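Local coordinates for protein dihydrofolate reductase (Enterococcus faecalis, PDB 4M7U) that probably catalyses the NADPH-dependent reduction of dihydrofolate to tetrahydrofolate, a key step of folate metabolism, and is captured here with its NADP cofactor, at residues T67-T72 against G81-H86. Residues are numbered along the deposited sequence; the frame is centred on the assembly and turned at random.
With NAP (NADP nicotinamide-adenine-dinucleotide phosphate), chain B.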
loop_
_atom_site.group_PDB
_atom_site.type_symbol
_atom_site.label_atom_id
_atom_site.label_comp_id
_atom_site.label_asym_id
_atom_site.label_seq_id
_atom_site.Cartn_x
_atom_site.Cartn_y
_atom_site.Cartn_z
ATOM N N THR A 67 5.479 2.565 12.081
ATOM C CA THR A 67 5.965 3.865 11.643
ATOM C C THR A 67 5.289 4.174 10.309
ATOM O O THR A 67 5.343 3.357 9.386
ATOM C CB THR A 67 7.498 3.861 11.444
ATOM O OG1 THR A 67 8.149 3.624 12.699
ATOM C CG2 THR A 67 7.978 5.206 10.880
ATOM N N THR A 68 4.640 5.332 10.208
ATOM C CA THR A 68 4.094 5.789 8.931
ATOM C C THR A 68 4.970 6.890 8.328
ATOM O O THR A 68 5.378 7.824 9.035
ATOM C CB THR A 68 2.671 6.322 9.089
ATOM O OG1 THR A 68 1.825 5.286 9.612
ATOM C CG2 THR A 68 2.113 6.806 7.734
ATOM N N ILE A 69 5.276 6.779 7.035
ATOM C CA ILE A 69 5.923 7.881 6.307
ATOM C C ILE A 69 4.930 8.539 5.327
ATOM O O ILE A 69 4.296 7.847 4.525
ATOM C CB ILE A 69 7.163 7.402 5.512
ATOM C CG1 ILE A 69 8.237 6.826 6.450
ATOM C CG2 ILE A 69 7.744 8.542 4.694
ATOM C CD1 ILE A 69 9.297 5.993 5.724
ATOM N N VAL A 70 4.777 9.865 5.395
ATOM C CA VAL A 70 3.953 10.577 4.405
ATOM C C VAL A 70 4.826 11.263 3.354
ATOM O O VAL A 70 5.791 11.964 3.691
ATOM C CB VAL A 70 2.983 11.582 5.049
ATOM C CG1 VAL A 70 2.202 12.304 3.986
ATOM C CG2 VAL A 70 2.018 10.848 5.979
ATOM N N LEU A 71 4.505 11.031 2.080
ATOM C CA LEU A 71 5.321 11.538 0.980
ATOM C C LEU A 71 4.671 12.809 0.428
ATOM O O LEU A 71 3.474 12.817 0.131
ATOM C CB LEU A 71 5.433 10.460 -0.106
ATOM C CG LEU A 71 6.470 10.536 -1.227
ATOM C CD1 LEU A 71 7.850 10.807 -0.670
ATOM C CD2 LEU A 71 6.460 9.218 -1.999
ATOM N N THR A 72 5.447 13.889 0.319
ATOM C CA THR A 72 4.932 15.172 -0.178
ATOM C C THR A 72 6.082 16.034 -0.664
ATOM O O THR A 72 7.181 15.939 -0.134
ATOM C CB THR A 72 4.118 15.935 0.918
ATOM O OG1 THR A 72 3.631 17.188 0.404
ATOM C CG2 THR A 72 4.975 16.193 2.146
ATOM N N GLY A 81 2.424 12.504 14.342
ATOM C CA GLY A 81 2.876 11.135 14.517
ATOM C C GLY A 81 3.408 10.416 13.287
ATOM O O GLY A 81 3.444 9.184 13.266
ATOM N N VAL A 82 3.825 11.160 12.266
ATOM C CA VAL A 82 4.373 10.526 11.068
ATOM C C VAL A 82 5.695 11.165 10.665
ATOM O O VAL A 82 5.962 12.319 10.980
ATOM C CB VAL A 82 3.385 10.573 9.874
ATOM C CG1 VAL A 82 2.027 9.972 10.250
ATOM C CG2 VAL A 82 3.210 11.995 9.402
ATOM N N LEU A 83 6.539 10.396 9.993
ATOM C CA LEU A 83 7.696 10.959 9.337
ATOM C C LEU A 83 7.161 11.561 8.040
ATOM O O LEU A 83 6.176 11.073 7.477
ATOM C CB LEU A 83 8.721 9.864 9.024
ATOM C CG LEU A 83 9.234 9.085 10.237
ATOM C CD1 LEU A 83 10.270 8.031 9.848
ATOM C CD2 LEU A 83 9.839 10.064 11.203
ATOM N N VAL A 84 7.797 12.626 7.575
ATOM C CA VAL A 84 7.430 13.240 6.312
ATOM C C VAL A 84 8.655 13.205 5.437
ATOM O O VAL A 84 9.731 13.584 5.880
ATOM C CB VAL A 84 7.025 14.708 6.500
ATOM C CG1 VAL A 84 6.733 15.338 5.155
ATOM C CG2 VAL A 84 5.803 14.816 7.400
ATOM N N MET A 85 8.520 12.727 4.207
ATOM C CA MET A 85 9.663 12.691 3.296
ATOM C C MET A 85 9.273 13.289 1.954
ATOM O O MET A 85 8.076 13.493 1.686
ATOM C CB MET A 85 10.224 11.261 3.146
ATOM C CG MET A 85 10.871 10.714 4.412
ATOM S SD MET A 85 11.582 9.052 4.237
ATOM C CE MET A 85 11.842 8.647 5.984
ATOM N N HIS A 86 10.264 13.569 1.107
ATOM C CA HIS A 86 9.996 14.431 -0.045
ATOM C C HIS A 86 10.458 13.896 -1.396
ATOM O O HIS A 86 10.486 14.635 -2.379
ATOM C CB HIS A 86 10.602 15.817 0.189
ATOM C CG HIS A 86 10.224 16.426 1.500
ATOM N ND1 HIS A 86 9.030 17.081 1.699
ATOM C CD2 HIS A 86 10.883 16.471 2.685
ATOM C CE1 HIS A 86 8.968 17.510 2.947
ATOM N NE2 HIS A 86 10.075 17.155 3.565
HETATM P PA NAP B . -1.578 9.716 -3.515
HETATM O O1A NAP B . -0.628 8.795 -4.341
HETATM O O2A NAP B . -2.029 9.060 -2.224
HETATM O O5B NAP B . -0.813 11.022 -3.114
HETATM C C5B NAP B . -0.274 11.851 -4.101
HETATM C C4B NAP B . 0.638 12.876 -3.505
HETATM O O4B NAP B . 1.785 12.329 -2.711
HETATM C C3B NAP B . 1.173 14.029 -4.320
HETATM O O3B NAP B . 0.332 14.996 -4.828
HETATM C C2B NAP B . 2.339 14.460 -3.512
HETATM O O2B NAP B . 2.155 15.335 -2.461
HETATM C C1B NAP B . 2.930 13.087 -3.274
HETATM N N9A NAP B . 4.045 12.377 -3.819
HETATM C C8A NAP B . 3.945 11.275 -4.563
HETATM N N7A NAP B . 5.249 10.977 -5.054
HETATM C C5A NAP B . 6.120 11.967 -4.597
HETATM C C6A NAP B . 7.496 12.154 -4.786
HETATM N N6A NAP B . 8.243 11.214 -5.580
HETATM N N1A NAP B . 8.077 13.207 -4.217
HETATM C C2A NAP B . 7.363 14.095 -3.453
HETATM N N3A NAP B . 5.995 13.911 -3.266
HETATM C C4A NAP B . 5.414 12.848 -3.844
HETATM O O3 NAP B . -2.828 10.182 -4.364
HETATM P PN NAP B . -3.457 9.402 -5.594
HETATM O O1N NAP B . -2.482 9.469 -6.812
HETATM O O2N NAP B . -3.762 7.955 -5.272
HETATM O O5D NAP B . -4.830 10.139 -5.875
HETATM C C5D NAP B . -5.452 10.764 -4.778
HETATM C C4D NAP B . -6.325 11.976 -5.051
HETATM O O4D NAP B . -6.441 12.497 -6.433
HETATM C C3D NAP B . -7.710 12.096 -4.416
HETATM O O3D NAP B . -7.930 13.019 -3.487
HETATM C C2D NAP B . -8.668 12.074 -5.574
HETATM O O2D NAP B . -9.949 12.571 -5.453
HETATM C C1D NAP B . -7.864 12.466 -6.797
HETATM N N1N NAP B . -8.242 12.244 -8.171
HETATM C C2N NAP B . -9.407 12.781 -8.854
HETATM C C3N NAP B . -9.600 12.546 -10.358
HETATM C C7N NAP B . -10.334 13.600 -11.104
HETATM O O7N NAP B . -10.133 14.771 -10.805
HETATM N N7N NAP B . -11.518 13.257 -11.822
HETATM C C4N NAP B . -8.780 11.458 -11.095
HETATM C C5N NAP B . -7.752 10.722 -10.193
HETATM C C6N NAP B . -7.624 11.048 -8.693
HETATM P P2B NAP B . 2.191 16.875 -2.777
HETATM O O1X NAP B . 1.057 17.218 -3.798
HETATM O O2X NAP B . 1.911 17.638 -1.445
HETATM O O3X NAP B . 3.540 17.221 -3.361
HETATM O O HOH W 1 4.183 6.740 12.679
#
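At the parallel edge of the central dihydrofolate reductase sheet, the outermost strand 83-85 pairs with strand 67-71, and both run out at the adenosine end of the bound NADP. Thr68 O accepts Leu83 N, then Leu83 O receives Val70 N at 2.8 Å in a bond that is close to straight (171°). Val70 O takes Met85 N, and Met85 O takes Thr72 N, which carries the pairing one residue past the strand. A water bridges Thr68 N and Gly81 O before the first of these bonds.

On one face, Met85 lies extended across Ile69: its CE reaches Ile69 CD1 at 3.7 Å, while CG and SD lean on Ile69 CG2. Tyr94 of helix 88-97 packs on both, and Ile91 on Ile69. Leu83, on the same face, sets CB against Ile69 CG1 and CD1 against Thr67 CG2. Val70 and Val84 point to the opposite face; Val82, ahead of the paired residues, turns toward strand 67-71 and sets CG2 3.8 Å from Val70 CG2, with Phe55 of helix 52-57 touching both Val70 and Val82.

The C-terminal ends of the parallel strands line the cofactor site, as in other dihydrofolate reductases, and here Thr72, His86 and Leu71 form part of it. Thr72 OG1 stands anti to its backbone N (chi1 180°), from where it donates to NAP O2X at 2.6 Å, gripping the 2'-phosphate that distinguishes NADP from NAD; it also bonds to Asn74 N. That rotamer turns Thr72 CG2 to Val84 CG1, 3.6 Å away. His86 ND1 donates to Thr72 O at 2.8 Å, a bent bond (134°) whose acceptor lies out of the imidazole plane. Leu71 CG approaches NAP C4A at 3.6 Å, and its CD2 meets N7A and C5A of the same adenine.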